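Local atomic coordinates of arginyl-tRNA synthetase, putative (Plasmodium falciparum, PDB entry 5JLD), a protein that probably charges tRNA(Arg) with L-arginine at the expense of ATP, acting as a class I aminoacyl-tRNA synthetase. Residues 302-307 with 356-361; 327-332 with 360-365; 348-353 with 375-380. All coordinates share one frame; numbering follows the deposited sequence.

Contact 1: residues 302-307 with 356-361; sequences ICYQSE and FETIFD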
ATOM      1  N   ILE A 302     -29.452  -4.779  21.576  1.00 59.46           N
ATOM      2  CA  ILE A 302     -28.472  -3.874  22.168  1.00 62.29           C
ATOM      3  C   ILE A 302     -27.507  -3.405  21.092  1.00 55.61           C
ATOM      4  O   ILE A 302     -26.840  -4.207  20.419  1.00 50.18           O
ATOM      5  CB  ILE A 302     -27.671  -4.533  23.330  1.00 47.34           C
ATOM      6  CG1 ILE A 302     -28.598  -4.926  24.479  1.00 53.87           C
ATOM      7  CG2 ILE A 302     -26.598  -3.613  23.838  1.00 44.66           C
ATOM      8  CD1 ILE A 302     -28.964  -6.374  24.468  1.00 55.41           C
ATOM      9  N   CYS A 303     -27.428  -2.092  20.948  1.00 59.43           N
ATOM     10  CA  CYS A 303     -26.676  -1.476  19.865  1.00 53.77           C
ATOM     11  C   CYS A 303     -25.752  -0.380  20.346  1.00 49.93           C
ATOM     12  O   CYS A 303     -25.844   0.064  21.487  1.00 49.98           O
ATOM     13  CB  CYS A 303     -27.638  -0.898  18.827  1.00 55.52           C
ATOM     14  SG  CYS A 303     -28.822  -2.088  18.199  1.00 61.04           S
ATOM     15  N   TYR A 304     -24.849   0.039  19.466  1.00 42.83           N
ATOM     16  CA  TYR A 304     -24.139   1.303  19.642  1.00 46.20           C
ATOM     17  C   TYR A 304     -24.658   2.320  18.639  1.00 54.84           C
ATOM     18  O   TYR A 304     -24.510   2.145  17.424  1.00 53.37           O
ATOM     19  CB  TYR A 304     -22.634   1.144  19.462  1.00 43.64           C
ATOM     20  CG  TYR A 304     -21.895   2.471  19.460  1.00 56.80           C
ATOM     21  CD1 TYR A 304     -21.800   3.240  20.621  1.00 60.59           C
ATOM     22  CD2 TYR A 304     -21.294   2.955  18.302  1.00 55.75           C
ATOM     23  CE1 TYR A 304     -21.133   4.446  20.629  1.00 56.48           C
ATOM     24  CE2 TYR A 304     -20.614   4.166  18.303  1.00 56.73           C
ATOM     25  CZ  TYR A 304     -20.543   4.905  19.470  1.00 59.09           C
ATOM     26  OH  TYR A 304     -19.883   6.100  19.475  1.00 65.79           O
ATOM     27  N   GLN A 305     -25.271   3.376  19.154  1.00 56.90           N
ATOM     28  CA  GLN A 305     -25.687   4.499  18.331  1.00 51.01           C
ATOM     29  C   GLN A 305     -24.659   5.616  18.409  1.00 58.19           C
ATOM     30  O   GLN A 305     -24.501   6.249  19.454  1.00 58.73           O
ATOM     31  CB  GLN A 305     -27.046   5.025  18.775  1.00 46.15           C
ATOM     32  CG  GLN A 305     -27.527   6.207  17.938  1.00 50.74           C
ATOM     33  CD  GLN A 305     -27.843   5.813  16.502  1.00 55.26           C
ATOM     34  OE1 GLN A 305     -28.736   4.992  16.258  1.00 57.65           O
ATOM     35  NE2 GLN A 305     -27.115   6.398  15.544  1.00 57.61           N
ATOM     36  N   SER A 306     -23.946   5.851  17.315  1.00 54.98           N
ATOM     37  CA  SER A 306     -23.051   6.989  17.275  1.00 53.02           C
ATOM     38  C   SER A 306     -23.850   8.277  17.099  1.00 61.87           C
ATOM     39  O   SER A 306     -24.962   8.279  16.539  1.00 55.49           O
ATOM     40  CB  SER A 306     -22.032   6.851  16.155  1.00 49.03           C
ATOM     41  OG  SER A 306     -21.261   8.032  16.049  1.00 53.48           O
ATOM     42  N   GLU A 307     -23.274   9.358  17.609  1.00 66.71           N
ATOM     43  CA  GLU A 307     -23.767  10.717  17.417  1.00 76.24           C
ATOM     44  C   GLU A 307     -23.454  11.200  16.002  1.00 68.76           C
ATOM     45  O   GLU A 307     -24.137  12.073  15.462  1.00 60.65           O
ATOM     46  CB  GLU A 307     -23.110  11.641  18.437  1.00 88.49           C
ATOM     47  CG  GLU A 307     -21.726  11.125  18.834  1.00 98.57           C
ATOM     48  CD  GLU A 307     -21.024  11.996  19.849  1.00105.97           C
ATOM     49  OE1 GLU A 307     -21.716  12.730  20.588  1.00110.87           O
ATOM     50  OE2 GLU A 307     -19.775  11.929  19.917  1.00103.14           O
ATOM     51  N   PHE A 356     -16.836   1.022   9.044  1.00 49.37           N
ATOM     52  CA  PHE A 356     -15.615   0.946   9.852  1.00 49.49           C
ATOM     53  C   PHE A 356     -15.392   2.252  10.611  1.00 48.34           C
ATOM     54  O   PHE A 356     -14.900   2.238  11.755  1.00 50.83           O
ATOM     55  CB  PHE A 356     -14.389   0.555   9.007  1.00 44.56           C
ATOM     56  CG  PHE A 356     -14.339  -0.915   8.713  1.00 51.54           C
ATOM     57  CD1 PHE A 356     -13.938  -1.819   9.704  1.00 53.56           C
ATOM     58  CD2 PHE A 356     -14.760  -1.410   7.485  1.00 49.41           C
ATOM     59  CE1 PHE A 356     -13.927  -3.193   9.464  1.00 48.65           C
ATOM     60  CE2 PHE A 356     -14.760  -2.788   7.232  1.00 52.07           C
ATOM     61  CZ  PHE A 356     -14.339  -3.682   8.221  1.00 52.04           C
ATOM     62  N   GLU A 357     -15.822   3.363  10.026  1.00 46.90           N
ATOM     63  CA  GLU A 357     -15.702   4.626  10.733  1.00 53.04           C
ATOM     64  C   GLU A 357     -16.575   4.531  11.985  1.00 39.94           C
ATOM     65  O   GLU A 357     -16.153   4.936  13.082  1.00 48.21           O
ATOM     66  CB  GLU A 357     -16.096   5.811   9.836  1.00 56.25           C
ATOM     67  CG  GLU A 357     -15.000   6.179   8.852  1.00 63.26           C
ATOM     68  CD  GLU A 357     -15.198   7.536   8.202  1.00 70.23           C
ATOM     69  OE1 GLU A 357     -16.319   7.812   7.723  1.00 72.43           O
ATOM     70  OE2 GLU A 357     -14.228   8.329   8.181  1.00 74.28           O
ATOM     71  N   THR A 358     -17.742   3.907  11.837  1.00 42.63           N
ATOM     72  CA  THR A 358     -18.636   3.771  12.994  1.00 53.03           C
ATOM     73  C   THR A 358     -17.983   2.866  14.041  1.00 52.51           C
ATOM     74  O   THR A 358     -18.171   3.052  15.243  1.00 45.93           O
ATOM     75  CB  THR A 358     -20.019   3.198  12.632  1.00 51.94           C
ATOM     76  OG1 THR A 358     -20.607   3.955  11.565  1.00 51.90           O
ATOM     77  CG2 THR A 358     -20.944   3.246  13.845  1.00 61.06           C
ATOM     78  N   ILE A 359     -17.188   1.902  13.590  1.00 50.70           N
ATOM     79  CA  ILE A 359     -16.508   1.060  14.561  1.00 46.37           C
ATOM     80  C   ILE A 359     -15.432   1.879  15.272  1.00 46.98           C
ATOM     81  O   ILE A 359     -15.296   1.791  16.505  1.00 44.61           O
ATOM     82  CB  ILE A 359     -15.917  -0.199  13.902  1.00 44.60           C
ATOM     83  CG1 ILE A 359     -17.060  -1.174  13.574  1.00 47.41           C
ATOM     84  CG2 ILE A 359     -14.895  -0.886  14.838  1.00 39.53           C
ATOM     85  CD1 ILE A 359     -16.730  -2.176  12.510  1.00 44.06           C
ATOM     86  N   PHE A 360     -14.719   2.725  14.519  1.00 48.38           N
ATOM     87  CA  PHE A 360     -13.568   3.418  15.109  1.00 49.75           C
ATOM     88  C   PHE A 360     -14.086   4.371  16.182  1.00 49.49           C
ATOM     89  O   PHE A 360     -13.567   4.420  17.301  1.00 45.84           O
ATOM     90  CB  PHE A 360     -12.769   4.179  14.052  1.00 52.80           C
ATOM     91  CG  PHE A 360     -12.123   3.299  13.017  1.00 49.35           C
ATOM     92  CD1 PHE A 360     -11.982   1.922  13.226  1.00 42.24           C
ATOM     93  CD2 PHE A 360     -11.651   3.852  11.827  1.00 43.54           C
ATOM     94  CE1 PHE A 360     -11.395   1.111  12.260  1.00 36.48           C
ATOM     95  CE2 PHE A 360     -11.049   3.053  10.857  1.00 44.75           C
ATOM     96  CZ  PHE A 360     -10.915   1.681  11.074  1.00 39.71           C
ATOM     97  N   ASP A 361     -15.142   5.102  15.819  1.00 48.23           N
ATOM     98  CA  ASP A 361     -15.848   5.977  16.743  1.00 51.08           C
ATOM     99  C   ASP A 361     -16.231   5.260  18.055  1.00 49.60           C
ATOM    100  O   ASP A 361     -16.132   5.847  19.134  1.00 48.24           O
ATOM    101  CB  ASP A 361     -17.094   6.555  16.056  1.00 48.26           C
ATOM    102  CG  ASP A 361     -17.815   7.582  16.911  1.00 57.05           C
ATOM    103  OD1 ASP A 361     -17.277   8.696  17.097  1.00 60.44           O
ATOM    104  OD2 ASP A 361     -18.926   7.272  17.402  1.00 56.10           O
TER
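In the class I catalytic domain, the part of the chain inserted between the third and fourth strands in sequence of the parallel Rossmann-type sheet includes a small three-stranded antiparallel sheet. Its middle strand, 301-304, and the turn after it lie against helix 353-364 here, and the meeting is mainly polar. One carboxylate oxygen does most of the work. Asp361 OD2 accepts the hydroxyl of Tyr304, with OH and OD2 2.6 Å apart, and also that of Ser306, with OG 2.8 Å from OD2. Neither donor lies in the carboxylate plane: Tyr304 OH stands 40° out of it and Ser306 OG 61°. Asp361 carries its CG anti to the backbone N, and its side chain crosses that of Tyr304 at about a right angle. Tyr304 meets the oxygen at the edge of its ring, whose plane is turned 41° from the carboxylate.

Further polar partners lock the two hydroxyls. Lys365 bonds Tyr304 OH through NZ, and this cation probably helps to offset the charge of Asp361, although its ion pair with OD2 is long and weak. Ser306 OG also takes the backbone N-H of Asn308, forming an ST turn that fixes the loop where it faces the helix.

Apolar contact is slight. The Thr358 methyl CG2 lies alongside the turn, 4.4 Å from Ser306 CB, while its OG1 bonds back to Thr354 O within the helix. Leu313 and Phe309 also touch Thr358.

Within the turn, the amide of Gln305 reaches past its own backbone: NE2 lies 3.0 Å from Ser306 O, on a lone pair in the carbonyl plane, and also bonds Lys310 O.

Contact 2: residues 327-332 with 360-365; sequences TDVAAL and FDLIKK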
ATOM      1  N   THR A 327     -18.518  -9.229  15.841  1.00 45.49           N
ATOM      2  CA  THR A 327     -17.211  -9.757  15.436  1.00 48.73           C
ATOM      3  C   THR A 327     -16.192  -8.652  15.093  1.00 48.62           C
ATOM      4  O   THR A 327     -15.025  -8.748  15.474  1.00 45.11           O
ATOM      5  CB  THR A 327     -17.339 -10.713  14.226  1.00 51.78           C
ATOM      6  OG1 THR A 327     -18.110 -11.861  14.606  1.00 55.56           O
ATOM      7  CG2 THR A 327     -15.965 -11.170  13.745  1.00 46.79           C
ATOM      8  N   ASP A 328     -16.604  -7.602  14.390  1.00 44.29           N
ATOM      9  CA  ASP A 328     -15.618  -6.567  13.997  1.00 43.10           C
ATOM     10  C   ASP A 328     -15.105  -5.815  15.234  1.00 40.94           C
ATOM     11  O   ASP A 328     -13.893  -5.586  15.413  1.00 41.47           O
ATOM     12  CB  ASP A 328     -16.227  -5.592  12.999  1.00 44.27           C
ATOM     13  CG  ASP A 328     -16.452  -6.214  11.632  1.00 53.23           C
ATOM     14  OD1 ASP A 328     -15.769  -7.201  11.293  1.00 52.27           O
ATOM     15  OD2 ASP A 328     -17.302  -5.698  10.883  1.00 61.61           O
ATOM     16  N   VAL A 329     -16.048  -5.506  16.122  1.00 39.42           N
ATOM     17  CA  VAL A 329     -15.730  -4.837  17.375  1.00 47.31           C
ATOM     18  C   VAL A 329     -14.780  -5.700  18.215  1.00 50.91           C
ATOM     19  O   VAL A 329     -13.786  -5.194  18.741  1.00 46.79           O
ATOM     20  CB  VAL A 329     -17.021  -4.504  18.166  1.00 43.51           C
ATOM     21  CG1 VAL A 329     -16.681  -3.896  19.519  1.00 40.82           C
ATOM     22  CG2 VAL A 329     -17.897  -3.543  17.351  1.00 39.98           C
ATOM     23  N   ALA A 330     -15.068  -7.002  18.312  1.00 50.75           N
ATOM     24  CA  ALA A 330     -14.208  -7.912  19.069  1.00 45.14           C
ATOM     25  C   ALA A 330     -12.831  -7.998  18.443  1.00 46.86           C
ATOM     26  O   ALA A 330     -11.829  -8.026  19.155  1.00 45.09           O
ATOM     27  CB  ALA A 330     -14.837  -9.340  19.173  1.00 37.62           C
ATOM     28  N   ALA A 331     -12.766  -8.061  17.115  1.00 43.25           N
ATOM     29  CA  ALA A 331     -11.463  -8.159  16.471  1.00 40.04           C
ATOM     30  C   ALA A 331     -10.636  -6.918  16.792  1.00 42.50           C
ATOM     31  O   ALA A 331      -9.439  -7.033  17.083  1.00 41.55           O
ATOM     32  CB  ALA A 331     -11.596  -8.344  14.963  1.00 38.04           C
ATOM     33  N   LEU A 332     -11.256  -5.734  16.762  1.00 40.81           N
ATOM     34  CA  LEU A 332     -10.453  -4.531  17.049  1.00 38.91           C
ATOM     35  C   LEU A 332     -10.040  -4.512  18.534  1.00 36.65           C
ATOM     36  O   LEU A 332      -8.906  -4.142  18.861  1.00 38.69           O
ATOM     37  CB  LEU A 332     -11.206  -3.256  16.669  1.00 42.37           C
ATOM     38  CG  LEU A 332     -10.396  -1.955  16.589  1.00 45.49           C
ATOM     39  CD1 LEU A 332      -8.989  -2.142  15.991  1.00 36.01           C
ATOM     40  CD2 LEU A 332     -11.180  -0.953  15.754  1.00 33.90           C
ATOM     41  N   PHE A 360     -14.719   2.725  14.519  1.00 48.38           N
ATOM     42  CA  PHE A 360     -13.568   3.418  15.109  1.00 49.75           C
ATOM     43  C   PHE A 360     -14.086   4.371  16.182  1.00 49.49           C
ATOM     44  O   PHE A 360     -13.567   4.420  17.301  1.00 45.84           O
ATOM     45  CB  PHE A 360     -12.769   4.179  14.052  1.00 52.80           C
ATOM     46  CG  PHE A 360     -12.123   3.299  13.017  1.00 49.35           C
ATOM     47  CD1 PHE A 360     -11.982   1.922  13.226  1.00 42.24           C
ATOM     48  CD2 PHE A 360     -11.651   3.852  11.827  1.00 43.54           C
ATOM     49  CE1 PHE A 360     -11.395   1.111  12.260  1.00 36.48           C
ATOM     50  CE2 PHE A 360     -11.049   3.053  10.857  1.00 44.75           C
ATOM     51  CZ  PHE A 360     -10.915   1.681  11.074  1.00 39.71           C
ATOM     52  N   ASP A 361     -15.142   5.102  15.819  1.00 48.23           N
ATOM     53  CA  ASP A 361     -15.848   5.977  16.743  1.00 51.08           C
ATOM     54  C   ASP A 361     -16.231   5.260  18.055  1.00 49.60           C
ATOM     55  O   ASP A 361     -16.132   5.847  19.134  1.00 48.24           O
ATOM     56  CB  ASP A 361     -17.094   6.555  16.056  1.00 48.26           C
ATOM     57  CG  ASP A 361     -17.815   7.582  16.911  1.00 57.05           C
ATOM     58  OD1 ASP A 361     -17.277   8.696  17.097  1.00 60.44           O
ATOM     59  OD2 ASP A 361     -18.926   7.272  17.402  1.00 56.10           O
ATOM     60  N   LEU A 362     -16.644   3.996  17.983  1.00 44.65           N
ATOM     61  CA  LEU A 362     -16.971   3.292  19.238  1.00 44.68           C
ATOM     62  C   LEU A 362     -15.698   2.989  20.021  1.00 44.09           C
ATOM     63  O   LEU A 362     -15.626   3.202  21.243  1.00 43.20           O
ATOM     64  CB  LEU A 362     -17.744   1.997  18.971  1.00 45.11           C
ATOM     65  CG  LEU A 362     -17.875   1.025  20.156  1.00 50.66           C
ATOM     66  CD1 LEU A 362     -18.636   1.650  21.339  1.00 50.23           C
ATOM     67  CD2 LEU A 362     -18.528  -0.293  19.711  1.00 38.76           C
ATOM     68  N   ILE A 363     -14.678   2.533  19.302  1.00 40.04           N
ATOM     69  CA  ILE A 363     -13.474   2.011  19.947  1.00 40.12           C
ATOM     70  C   ILE A 363     -12.700   3.158  20.620  1.00 45.96           C
ATOM     71  O   ILE A 363     -12.033   2.983  21.648  1.00 44.99           O
ATOM     72  CB  ILE A 363     -12.583   1.263  18.919  1.00 45.86           C
ATOM     73  CG1 ILE A 363     -12.763  -0.263  19.023  1.00 46.50           C
ATOM     74  CG2 ILE A 363     -11.120   1.622  19.100  1.00 46.05           C
ATOM     75  CD1 ILE A 363     -14.206  -0.772  18.939  1.00 45.84           C
ATOM     76  N   LYS A 364     -12.818   4.344  20.036  1.00 40.55           N
ATOM     77  CA  LYS A 364     -12.158   5.524  20.560  1.00 47.99           C
ATOM     78  C   LYS A 364     -12.803   5.961  21.883  1.00 51.56           C
ATOM     79  O   LYS A 364     -12.188   6.670  22.678  1.00 54.23           O
ATOM     80  CB  LYS A 364     -12.220   6.637  19.509  1.00 55.98           C
ATOM     81  CG  LYS A 364     -10.881   7.026  18.890  1.00 60.81           C
ATOM     82  CD  LYS A 364      -9.835   5.921  18.912  1.00 58.81           C
ATOM     83  CE  LYS A 364      -8.544   6.422  18.266  1.00 54.65           C
ATOM     84  NZ  LYS A 364      -7.287   5.678  18.610  1.00 47.15           N
ATOM     85  N   LYS A 365     -14.037   5.517  22.127  1.00 50.73           N
ATOM     86  CA  LYS A 365     -14.727   5.864  23.366  1.00 43.79           C
ATOM     87  C   LYS A 365     -14.412   4.863  24.481  1.00 50.30           C
ATOM     88  O   LYS A 365     -14.785   5.086  25.628  1.00 51.13           O
ATOM     89  CB  LYS A 365     -16.245   5.941  23.142  1.00 48.99           C
ATOM     90  CG  LYS A 365     -16.701   7.168  22.353  1.00 60.98           C
ATOM     91  CD  LYS A 365     -18.219   7.263  22.242  1.00 59.04           C
ATOM     92  CE  LYS A 365     -18.607   8.416  21.308  1.00 63.39           C
ATOM     93  NZ  LYS A 365     -20.079   8.470  21.034  1.00 67.26           N
TER
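Two helices of the catalytic domain pack here through apolar side chains in a buried contact, with no hydrogen bond between 327-332 and 360-365. The axes of the short segments 327-332 and 360-364 approach to 10.6 Å and cross at -48°. Leu332 makes the largest share of the contact from the first helix: its CD2 methyl lies 3.7 Å from Ile363 CG1 and, on another flank, 3.9 Å from Phe360 CD1, at the edge of that ring and near its plane. Leu332 and Phe360 cross at about a right angle, whereas Leu332 and Ile363 meet obliquely. Helix 353-364 is the crossover helix of a beta-alpha-beta unit of the Rossmann-type sheet, and Leu375 of the following strand, 374-380, touches Leu332, Phe360 and Ile363 alike, so the strand borders the same apolar cluster. One turn earlier on the first helix, Val329 uses CG1, anti to its backbone N, against two methyls: Ile363 CD1 at 4.0 Å and Leu362 CD2 at 4.1 Å. Val329 and Ile363 slide past each other in opposite directions, while the Leu362 side chain crosses Val329 nearly perpendicularly. Val329 is also touched by Leu289 of helix 282-292, and Ile359 extends the packing onto Leu332 and Asp328.

Contact 3: residues 348-353 with 375-380; sequences TDIGQL and LMHVGF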
ATOM      1  N   THR A 348     -10.637  -2.537   2.378  1.00 43.59           N
ATOM      2  CA  THR A 348     -11.920  -3.092   1.911  1.00 43.08           C
ATOM      3  C   THR A 348     -12.628  -2.268   0.828  1.00 44.78           C
ATOM      4  O   THR A 348     -12.204  -1.163   0.526  1.00 44.41           O
ATOM      5  CB  THR A 348     -12.977  -3.250   3.064  1.00 62.86           C
ATOM      6  OG1 THR A 348     -13.616  -1.990   3.314  1.00 58.31           O
ATOM      7  CG2 THR A 348     -12.365  -3.781   4.360  1.00 56.35           C
ATOM      8  N   ASP A 349     -13.726  -2.812   0.279  1.00 48.87           N
ATOM      9  CA  ASP A 349     -14.637  -2.048  -0.582  1.00 55.97           C
ATOM     10  C   ASP A 349     -14.941  -0.718   0.063  1.00 56.12           C
ATOM     11  O   ASP A 349     -15.131  -0.638   1.286  1.00 50.66           O
ATOM     12  CB  ASP A 349     -15.977  -2.759  -0.828  1.00 62.93           C
ATOM     13  CG  ASP A 349     -15.846  -4.252  -0.903  1.00 79.80           C
ATOM     14  OD1 ASP A 349     -15.321  -4.755  -1.920  1.00 90.81           O
ATOM     15  OD2 ASP A 349     -16.266  -4.919   0.065  1.00 81.35           O
ATOM     16  N   ILE A 350     -15.030   0.312  -0.773  1.00 46.16           N
ATOM     17  CA  ILE A 350     -15.206   1.679  -0.306  1.00 51.70           C
ATOM     18  C   ILE A 350     -16.542   1.830   0.434  1.00 46.85           C
ATOM     19  O   ILE A 350     -16.660   2.610   1.386  1.00 53.73           O
ATOM     20  CB  ILE A 350     -15.095   2.682  -1.504  1.00 55.34           C
ATOM     21  CG1 ILE A 350     -14.985   4.126  -1.006  1.00 62.64           C
ATOM     22  CG2 ILE A 350     -16.242   2.507  -2.480  1.00 53.90           C
ATOM     23  CD1 ILE A 350     -13.883   4.335   0.025  1.00 65.67           C
ATOM     24  N   GLY A 351     -17.514   1.011   0.044  1.00 49.42           N
ATOM     25  CA  GLY A 351     -18.845   1.035   0.630  1.00 53.89           C
ATOM     26  C   GLY A 351     -18.937   0.560   2.071  1.00 55.67           C
ATOM     27  O   GLY A 351     -19.983   0.684   2.711  1.00 53.80           O
ATOM     28  N   GLN A 352     -17.851   0.006   2.597  1.00 55.47           N
ATOM     29  CA  GLN A 352     -17.848  -0.381   4.004  1.00 57.95           C
ATOM     30  C   GLN A 352     -17.295   0.737   4.875  1.00 57.20           C
ATOM     31  O   GLN A 352     -17.338   0.633   6.106  1.00 54.44           O
ATOM     32  CB  GLN A 352     -17.039  -1.658   4.220  1.00 58.56           C
ATOM     33  CG  GLN A 352     -17.624  -2.877   3.533  1.00 63.19           C
ATOM     34  CD  GLN A 352     -16.826  -4.128   3.826  1.00 81.96           C
ATOM     35  OE1 GLN A 352     -16.748  -4.571   4.972  1.00 87.87           O
ATOM     36  NE2 GLN A 352     -16.218  -4.700   2.793  1.00 89.76           N
ATOM     37  N   LEU A 353     -16.801   1.802   4.231  1.00 52.39           N
ATOM     38  CA  LEU A 353     -16.150   2.925   4.936  1.00 52.99           C
ATOM     39  C   LEU A 353     -16.878   3.380   6.198  1.00 47.85           C
ATOM     40  O   LEU A 353     -16.320   3.344   7.294  1.00 52.46           O
ATOM     41  CB  LEU A 353     -15.999   4.134   3.997  1.00 41.00           C
ATOM     42  CG  LEU A 353     -15.551   5.473   4.612  1.00 55.09           C
ATOM     43  CD1 LEU A 353     -14.248   5.353   5.442  1.00 46.31           C
ATOM     44  CD2 LEU A 353     -15.402   6.552   3.513  1.00 54.89           C
ATOM     45  N   LEU A 375      -6.299   4.385  13.322  1.00 37.05           N
ATOM     46  CA  LEU A 375      -7.227   3.459  12.722  1.00 43.10           C
ATOM     47  C   LEU A 375      -7.575   3.950  11.331  1.00 44.37           C
ATOM     48  O   LEU A 375      -8.113   5.048  11.160  1.00 43.79           O
ATOM     49  CB  LEU A 375      -8.496   3.321  13.585  1.00 47.26           C
ATOM     50  CG  LEU A 375      -8.307   2.919  15.051  1.00 45.30           C
ATOM     51  CD1 LEU A 375      -9.642   3.007  15.813  1.00 32.62           C
ATOM     52  CD2 LEU A 375      -7.668   1.523  15.192  1.00 41.28           C
ATOM     53  N   MET A 376      -7.290   3.127  10.333  1.00 42.05           N
ATOM     54  CA  MET A 376      -7.403   3.590   8.972  1.00 42.53           C
ATOM     55  C   MET A 376      -8.274   2.664   8.162  1.00 44.29           C
ATOM     56  O   MET A 376      -8.142   1.443   8.212  1.00 38.55           O
ATOM     57  CB  MET A 376      -6.024   3.704   8.316  1.00 43.50           C
ATOM     58  CG  MET A 376      -4.919   4.265   9.205  1.00 47.19           C
ATOM     59  SD  MET A 376      -3.381   4.628   8.299  1.00 61.22           S
ATOM     60  CE  MET A 376      -3.890   6.088   7.397  1.00 38.87           C
ATOM     61  N   HIS A 377      -9.177   3.258   7.409  1.00 44.61           N
ATOM     62  CA  HIS A 377      -9.878   2.518   6.396  1.00 46.04           C
ATOM     63  C   HIS A 377      -9.264   2.848   5.043  1.00 47.87           C
ATOM     64  O   HIS A 377      -9.176   4.014   4.682  1.00 47.30           O
ATOM     65  CB  HIS A 377     -11.359   2.856   6.410  1.00 42.25           C
ATOM     66  CG  HIS A 377     -12.145   2.089   5.397  1.00 53.95           C
ATOM     67  ND1 HIS A 377     -12.501   2.622   4.177  1.00 55.28           N
ATOM     68  CD2 HIS A 377     -12.623   0.825   5.411  1.00 62.55           C
ATOM     69  CE1 HIS A 377     -13.178   1.722   3.489  1.00 62.52           C
ATOM     70  NE2 HIS A 377     -13.273   0.622   4.214  1.00 67.55           N
ATOM     71  N   VAL A 378      -8.836   1.818   4.316  1.00 46.73           N
ATOM     72  CA  VAL A 378      -8.308   1.941   2.962  1.00 44.20           C
ATOM     73  C   VAL A 378      -9.305   1.319   1.980  1.00 47.52           C
ATOM     74  O   VAL A 378      -9.344   0.090   1.793  1.00 39.71           O
ATOM     75  CB  VAL A 378      -6.926   1.244   2.809  1.00 47.68           C
ATOM     76  CG1 VAL A 378      -6.457   1.286   1.368  1.00 47.22           C
ATOM     77  CG2 VAL A 378      -5.877   1.860   3.743  1.00 43.39           C
ATOM     78  N   GLY A 379     -10.106   2.178   1.345  1.00 43.84           N
ATOM     79  CA  GLY A 379     -11.183   1.731   0.486  1.00 35.06           C
ATOM     80  C   GLY A 379     -10.741   1.502  -0.938  1.00 50.35           C
ATOM     81  O   GLY A 379      -9.804   2.149  -1.398  1.00 54.28           O
ATOM     82  N   PHE A 380     -11.396   0.587  -1.650  1.00 45.29           N
ATOM     83  CA  PHE A 380     -11.123   0.485  -3.090  1.00 51.14           C
ATOM     84  C   PHE A 380     -12.417   0.364  -3.887  1.00 51.80           C
ATOM     85  O   PHE A 380     -13.438  -0.091  -3.368  1.00 49.12           O
ATOM     86  CB  PHE A 380     -10.190  -0.695  -3.413  1.00 50.06           C
ATOM     87  CG  PHE A 380     -10.708  -2.034  -2.935  1.00 58.20           C
ATOM     88  CD1 PHE A 380     -11.691  -2.718  -3.650  1.00 55.45           C
ATOM     89  CD2 PHE A 380     -10.212  -2.608  -1.774  1.00 55.23           C
ATOM     90  CE1 PHE A 380     -12.175  -3.946  -3.208  1.00 57.77           C
ATOM     91  CE2 PHE A 380     -10.692  -3.839  -1.334  1.00 61.43           C
ATOM     92  CZ  PHE A 380     -11.678  -4.506  -2.051  1.00 56.72           C
TER
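Backbone pairing forms the tight part of this contact. Strand 343-349 runs parallel to strand 374-380: Thr348 N bonds Val378 O at 3.0 Å, Phe380 N returns to Thr348 O at 2.9 Å, and Ile350 N extends the ladder to Phe380 O at 3.1 Å. All three N-H groups approach from outside the plane of the carbonyl they meet. Ile350 also rests its CD1 on Gly379 CA at 3.8 Å, an approach open because glycine has no side chain.

Side chains reinforce the ladder. His377, its CG anti to the backbone N, reaches across so that NE2 donates to Thr348 OG1 at 2.8 Å, nearly in the ring plane. Thr348 holds that hydroxyl in the crowded position between its backbone N and carbonyl carbon, and OG1 in turn donates a hydrogen bond to Asp349 O, 2.9 Å away. One face of the imidazole lies beneath Leu353 CA, in a CH-pi contact of 3.7 Å to the ring centroid, and Leu353 CD1 comes down near ND1. The Phe380 ring turns one face to the backbone of Thr348 and Asp349, and Arg153, Ser154 and Ile157 of helix 149-167 also touch this ring.

The packing loosens where the chain leaves the sheet. Gly351 is exposed and touches nothing of the strand, and beside it Gln352 NE2 turns back to Asp349 OD2, 2.7 Å away and above the carboxylate plane, pinning the short 3-10 turn.

That turn leads straight into helix 353-364, so the arrangement joins the C-terminal ends of the two parallel strands of a Rossmann-type beta-alpha-beta unit, at the point where the crossover to the helix begins; in class I synthetases the KMSKS-type loop typically follows this last strand.

Overall arrangement
Residues 302-307 run from the middle strand of the small antiparallel sheet into a turn, 327-332 lie in the next helix, and 348-353 run from strand 343-349, beside the edge strand of the parallel sheet, to helix 353-364. Residues 356-361, 360-365 and 375-380 then supply the second partners in the same order. Contact 1 closes a loop of 48 residues, contact 2 one of 27 and contact 3 one of 21. Contacts 1 and 2 end on overlapping turns of helix 353-364 and share Phe360 and Asp361; contact 3 crosses both, because that helix lies between its two strands. Phe356 and Phe360 connect the helix to the strands, so the small sheet, helix 326-337 and the Rossmann-type sheet are tied together.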